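Local coordinates for WbbM protein (Klebsiella pneumoniae, PDB 6U4B) that is a bifunctional O-antigen polymerase that probably transfers sugars to the growing chain with the help of a bound metal ion, at residues 408-413 with 559-564; 527-532 with 571-576. All coordinates share one frame; numbering follows the deposited sequence.

Contact 1 (408-413 with 559-564). With MG (magnesium ion), chain C.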
loop_
_atom_site.group_PDB
_atom_site.type_symbol
_atom_site.label_atom_id
_atom_site.label_comp_id
_atom_site.label_asym_id
_atom_site.label_seq_id
_atom_site.Cartn_x
_atom_site.Cartn_y
_atom_site.Cartn_z
ATOM N N ASP A 408 10.897 -20.310 3.756
ATOM C CA ASP A 408 9.502 -20.469 3.342
ATOM C C ASP A 408 8.546 -20.287 4.517
ATOM O O ASP A 408 7.647 -21.095 4.757
ATOM C CB ASP A 408 9.307 -21.825 2.673
ATOM C CG ASP A 408 9.742 -22.980 3.554
ATOM O OD1 ASP A 408 10.405 -22.732 4.584
ATOM O OD2 ASP A 408 9.414 -24.137 3.217
ATOM N N THR A 409 8.748 -19.206 5.269
ATOM C CA THR A 409 7.936 -18.901 6.437
ATOM C C THR A 409 7.541 -17.429 6.418
ATOM O O THR A 409 8.112 -16.619 5.685
ATOM C CB THR A 409 8.683 -19.200 7.745
ATOM O OG1 THR A 409 9.804 -18.313 7.863
ATOM C CG2 THR A 409 9.177 -20.645 7.783
ATOM N N VAL A 410 6.546 -17.096 7.239
ATOM C CA VAL A 410 6.275 -15.727 7.657
ATOM C C VAL A 410 6.008 -15.756 9.155
ATOM O O VAL A 410 5.404 -16.704 9.667
ATOM C CB VAL A 410 5.084 -15.086 6.903
ATOM C CG1 VAL A 410 5.387 -14.936 5.416
ATOM C CG2 VAL A 410 3.799 -15.876 7.119
ATOM N N VAL A 411 6.472 -14.731 9.861
ATOM C CA VAL A 411 6.250 -14.639 11.298
ATOM C C VAL A 411 5.022 -13.780 11.555
ATOM O O VAL A 411 4.676 -12.890 10.768
ATOM C CB VAL A 411 7.485 -14.084 12.039
ATOM C CG1 VAL A 411 8.715 -14.921 11.712
ATOM C CG2 VAL A 411 7.711 -12.626 11.691
ATOM N N LYS A 412 4.340 -14.071 12.662
ATOM C CA LYS A 412 3.212 -13.275 13.129
ATOM C C LYS A 412 3.503 -12.627 14.475
ATOM O O LYS A 412 2.575 -12.140 15.134
ATOM C CB LYS A 412 1.949 -14.137 13.228
ATOM C CG LYS A 412 1.646 -14.949 11.979
ATOM C CD LYS A 412 1.024 -14.092 10.889
ATOM C CE LYS A 412 -0.365 -13.629 11.288
ATOM N NZ LYS A 412 -1.059 -12.938 10.168
ATOM N N ALA A 413 4.765 -12.610 14.901
ATOM C CA ALA A 413 5.124 -12.113 16.218
ATOM C C ALA A 413 6.573 -11.652 16.201
ATOM O O ALA A 413 7.322 -11.908 15.253
ATOM C CB ALA A 413 4.908 -13.182 17.297
ATOM N N ILE A 559 4.343 -19.134 10.618
ATOM C CA ILE A 559 3.651 -20.007 9.681
ATOM C C ILE A 559 4.692 -20.606 8.748
ATOM O O ILE A 559 5.461 -19.875 8.115
ATOM C CB ILE A 559 2.575 -19.241 8.898
ATOM C CG1 ILE A 559 1.525 -18.684 9.859
ATOM C CG2 ILE A 559 1.944 -20.135 7.844
ATOM C CD1 ILE A 559 0.639 -17.614 9.257
ATOM N N HIS A 560 4.726 -21.931 8.665
ATOM C CA HIS A 560 5.719 -22.645 7.873
ATOM C C HIS A 560 5.033 -23.212 6.636
ATOM O O HIS A 560 4.213 -24.131 6.738
ATOM C CB HIS A 560 6.375 -23.752 8.698
ATOM C CG HIS A 560 7.647 -24.270 8.106
ATOM N ND1 HIS A 560 8.450 -25.187 8.749
ATOM C CD2 HIS A 560 8.259 -23.996 6.928
ATOM C CE1 HIS A 560 9.501 -25.455 7.995
ATOM N NE2 HIS A 560 9.409 -24.746 6.885
ATOM N N TYR A 561 5.378 -22.674 5.465
ATOM C CA TYR A 561 4.820 -23.182 4.220
ATOM C C TYR A 561 5.634 -24.358 3.702
ATOM O O TYR A 561 5.997 -24.406 2.522
ATOM C CB TYR A 561 4.744 -22.076 3.173
ATOM C CG TYR A 561 3.921 -20.902 3.630
ATOM C CD1 TYR A 561 4.525 -19.792 4.201
ATOM C CD2 TYR A 561 2.537 -20.915 3.528
ATOM C CE1 TYR A 561 3.776 -18.719 4.637
ATOM C CE2 TYR A 561 1.778 -19.847 3.958
ATOM C CZ TYR A 561 2.405 -18.753 4.512
ATOM O OH TYR A 561 1.660 -17.685 4.944
ATOM N N ALA A 562 5.915 -25.318 4.578
ATOM C CA ALA A 562 6.687 -26.482 4.179
ATOM C C ALA A 562 5.860 -27.386 3.278
ATOM O O ALA A 562 4.689 -27.662 3.548
ATOM C CB ALA A 562 7.165 -27.254 5.407
ATOM N N GLY A 563 6.476 -27.838 2.192
ATOM C CA GLY A 563 5.826 -28.792 1.320
ATOM C C GLY A 563 5.825 -28.403 -0.142
ATOM O O GLY A 563 6.700 -27.668 -0.610
ATOM N N GLU A 564 4.819 -28.892 -0.866
ATOM C CA GLU A 564 4.732 -28.767 -2.314
ATOM C C GLU A 564 3.964 -27.529 -2.760
ATOM O O GLU A 564 4.331 -26.902 -3.760
ATOM C CB GLU A 564 4.080 -30.026 -2.890
ATOM C CG GLU A 564 2.935 -30.562 -2.033
ATOM C CD GLU A 564 2.378 -31.877 -2.543
ATOM O OE1 GLU A 564 2.514 -32.153 -3.753
ATOM O OE2 GLU A 564 1.809 -32.639 -1.732
HETATM MG MG MG C . 10.803 -25.043 5.399
#
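T409 lies across from H560 and V410 from I559 where two short strands run antiparallel, their directions 166° apart. V410 and I559 form the hydrogen-bonded pair. I559 N donates to V410 O at 2.8 Å, and V410 N reaches I559 O at 3.1 Å. T409 and H560 form the non-hydrogen-bonded pair. Just past the paired strands Y561 N donates to D408 O at 2.9 Å.

The metal is held on the side of the sheet that carries T409 and H560. H560 NE2 binds the magnesium ion at 2.1 Å. D408 offers both carboxylate oxygens, OD1 at 2.5 Å and the looser OD2 at 2.7 Å. The carboxylate and imidazole planes stand 82° apart, nearly perpendicular, with the D408 carboxylate at the ring edge. The H560 ring swings out with CG anti to the backbone N (chi1 -164°). ND1 is hydrogen-bonded to N526, which helps fix the ring's rotation. A562 CB lies over the centre of one ring face. T409 CG2 touches H560 CD2, while T409 OG1 turns back to D406 O.

The other side of the sheet is mostly apolar. V410 CG2 comes to the Y561 ring at its edge, 3.8 Å from CE1, and I559 CG2 sits over one face of that ring near the rim. Y561 OH is held by F575 O. K412 bends so that CG and CD lie against I559 CD1, and its NZ makes a salt bridge with D578.

D406 completes the protein ligands of the magnesium ion. D406 and D408 form the DxD motif of GT-A glycosyltransferases such as family 8, joined here by a histidine from the neighbouring strand.

Contact 2 (527-532 with 571-576)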
loop_
_atom_site.group_PDB
_atom_site.type_symbol
_atom_site.label_atom_id
_atom_site.label_comp_id
_atom_site.label_asym_id
_atom_site.label_seq_id
_atom_site.Cartn_x
_atom_site.Cartn_y
_atom_site.Cartn_z
ATOM N N VAL A 527 4.084 -23.503 12.800
ATOM C CA VAL A 527 2.782 -24.034 12.413
ATOM C C VAL A 527 2.815 -24.357 10.923
ATOM O O VAL A 527 2.943 -23.461 10.084
ATOM C CB VAL A 527 1.657 -23.047 12.744
ATOM C CG1 VAL A 527 0.303 -23.610 12.322
ATOM C CG2 VAL A 527 1.660 -22.725 14.232
ATOM N N TYR A 528 2.704 -25.643 10.592
ATOM C CA TYR A 528 2.547 -26.035 9.199
ATOM C C TYR A 528 1.260 -25.450 8.634
ATOM O O TYR A 528 0.211 -25.472 9.285
ATOM C CB TYR A 528 2.514 -27.558 9.064
ATOM C CG TYR A 528 3.796 -28.269 9.432
ATOM C CD1 TYR A 528 3.948 -28.863 10.678
ATOM C CD2 TYR A 528 4.845 -28.367 8.526
ATOM C CE1 TYR A 528 5.110 -29.523 11.017
ATOM C CE2 TYR A 528 6.013 -29.027 8.856
ATOM C CZ TYR A 528 6.139 -29.603 10.103
ATOM O OH TYR A 528 7.299 -30.263 10.438
ATOM N N HIS A 529 1.339 -24.922 7.414
ATOM C CA HIS A 529 0.137 -24.425 6.759
ATOM C C HIS A 529 -0.743 -25.549 6.228
ATOM O O HIS A 529 -1.898 -25.292 5.873
ATOM C CB HIS A 529 0.506 -23.461 5.627
ATOM C CG HIS A 529 1.044 -24.134 4.403
ATOM N ND1 HIS A 529 2.086 -25.034 4.442
ATOM C CD2 HIS A 529 0.689 -24.027 3.100
ATOM C CE1 HIS A 529 2.346 -25.457 3.218
ATOM N NE2 HIS A 529 1.513 -24.861 2.385
ATOM N N GLY A 530 -0.231 -26.778 6.169
ATOM C CA GLY A 530 -1.030 -27.933 5.821
ATOM C C GLY A 530 -1.039 -28.317 4.358
ATOM O O GLY A 530 -1.755 -29.258 3.992
ATOM N N ASN A 531 -0.271 -27.632 3.517
ATOM C CA ASN A 531 -0.244 -27.871 2.061
ATOM C C ASN A 531 -1.670 -27.678 1.536
ATOM O O ASN A 531 -2.392 -26.790 2.016
ATOM C CB ASN A 531 0.369 -29.226 1.760
ATOM C CG ASN A 531 1.843 -29.138 1.426
ATOM O OD1 ASN A 531 2.222 -28.589 0.392
ATOM N ND2 ASN A 531 2.683 -29.691 2.293
ATOM N N GLY A 532 -2.106 -28.479 0.561
ATOM C CA GLY A 532 -3.463 -28.355 0.064
ATOM C C GLY A 532 -4.486 -29.070 0.917
ATOM O O GLY A 532 -5.663 -28.696 0.918
ATOM N N GLU A 571 -2.159 -19.823 -4.640
ATOM C CA GLU A 571 -3.191 -19.028 -3.971
ATOM C C GLU A 571 -4.145 -19.899 -3.157
ATOM O O GLU A 571 -4.600 -19.492 -2.083
ATOM C CB GLU A 571 -3.970 -18.175 -4.984
ATOM C CG GLU A 571 -5.417 -17.890 -4.603
ATOM C CD GLU A 571 -6.214 -17.292 -5.746
ATOM O OE1 GLU A 571 -5.750 -17.373 -6.903
ATOM O OE2 GLU A 571 -7.304 -16.737 -5.489
ATOM N N LYS A 572 -4.438 -21.104 -3.646
ATOM C CA LYS A 572 -5.375 -22.017 -2.990
ATOM C C LYS A 572 -4.627 -22.784 -1.903
ATOM O O LYS A 572 -4.290 -23.962 -2.040
ATOM C CB LYS A 572 -6.003 -22.947 -4.020
ATOM C CG LYS A 572 -6.476 -22.219 -5.268
ATOM C CD LYS A 572 -6.307 -23.070 -6.514
ATOM C CE LYS A 572 -6.760 -22.314 -7.753
ATOM N NZ LYS A 572 -6.752 -23.174 -8.968
ATOM N N VAL A 573 -4.383 -22.094 -0.788
ATOM C CA VAL A 573 -3.516 -22.591 0.274
ATOM C C VAL A 573 -3.946 -21.946 1.586
ATOM O O VAL A 573 -4.405 -20.802 1.612
ATOM C CB VAL A 573 -2.029 -22.303 -0.072
ATOM C CG1 VAL A 573 -1.207 -21.993 1.160
ATOM C CG2 VAL A 573 -1.414 -23.472 -0.833
ATOM N N ASP A 574 -3.828 -22.698 2.680
ATOM C CA ASP A 574 -4.105 -22.141 3.999
ATOM C C ASP A 574 -3.046 -21.110 4.377
ATOM O O ASP A 574 -1.864 -21.260 4.047
ATOM C CB ASP A 574 -4.153 -23.244 5.056
ATOM C CG ASP A 574 -5.463 -24.013 5.046
ATOM O OD1 ASP A 574 -6.490 -23.436 4.631
ATOM O OD2 ASP A 574 -5.466 -25.192 5.460
ATOM N N PHE A 575 -3.476 -20.067 5.091
ATOM C CA PHE A 575 -2.611 -18.949 5.477
ATOM C C PHE A 575 -2.045 -18.226 4.257
ATOM O O PHE A 575 -0.977 -17.612 4.324
ATOM C CB PHE A 575 -1.471 -19.404 6.397
ATOM C CG PHE A 575 -1.936 -20.058 7.667
ATOM C CD1 PHE A 575 -2.428 -19.294 8.713
ATOM C CD2 PHE A 575 -1.876 -21.433 7.817
ATOM C CE1 PHE A 575 -2.855 -19.890 9.885
ATOM C CE2 PHE A 575 -2.301 -22.036 8.987
ATOM C CZ PHE A 575 -2.791 -21.261 10.023
ATOM N N TYR A 576 -2.758 -18.302 3.131
ATOM C CA TYR A 576 -2.290 -17.655 1.910
ATOM C C TYR A 576 -2.309 -16.138 2.042
ATOM O O TYR A 576 -1.418 -15.454 1.522
ATOM C CB TYR A 576 -3.143 -18.104 0.726
ATOM C CG TYR A 576 -2.954 -17.280 -0.523
ATOM C CD1 TYR A 576 -1.736 -17.266 -1.190
ATOM C CD2 TYR A 576 -3.998 -16.526 -1.044
ATOM C CE1 TYR A 576 -1.560 -16.516 -2.334
ATOM C CE2 TYR A 576 -3.834 -15.775 -2.188
ATOM C CZ TYR A 576 -2.615 -15.774 -2.832
ATOM O OH TYR A 576 -2.447 -15.025 -3.972
HETATM O O HOH W 1 -5.478 -27.032 3.753
#
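F575 meets H529 from an unusual backbone shape: its phi is positive, 61°, in a place where glycine is common. It is the third residue of a type II beta turn from V573 to Y576. With CG beside the backbone N (chi1 -59°), its ring comes alongside H529, the CD2 edge 3.8 Å from H529 CA and equally close to CB. The ring also touches P556 and R553.

No direct hydrogen bond joins the two segments. V573 and D574 instead approach the H529 imidazole in its plane. V573 CG1 presses on the edge at H529 CD2, 3.4 Å away, and D574 O is also near the ring plane, closer to H529 CB than to CD2. One face of this ring is covered by N531 N. H529 NE2 is bonded to N565 O, and ND1 has a weak bond to H560 O. Both ring nitrogens are thus satisfied.

The turn lies between helix 567-570 and the helix that follows. It packs beside the end of strand 527-528, an outer strand of the small three-stranded sheet in the family 8 region. D574 CB lies 3.2 Å from H529 O. The D574 carboxylate pairs with R553, which also gives H529 O a weak bond, so one arginine serves both segments. A water bridges the segments too, donating to D574 OD2 at 2.5 Å and weakly to G532 O at 3.3 Å.

N531 starts its side chain away from 571-576, and its OD1 takes a bond from N565 N. E571 and Y576, the first and last residues of 571-576, both pack on M590 of a second subunit of the trimer.

Contact 1 is buried and contact 2 lies nearer the surface, with centres about 9 Å apart. Both reach the same small sheet, since strands 558-560 and 527-528 are neighbours in it. H560 N probably bonds to V527 O at 2.7 Å. The chemistry differs with place. Contact 1 has regular strand pairing and a metal site. Contact 2 relies on van der Waals packing, a bridging water and an outside arginine. No other subunit touches contact 1, whereas the 571-576 segment of contact 2 meets a second one.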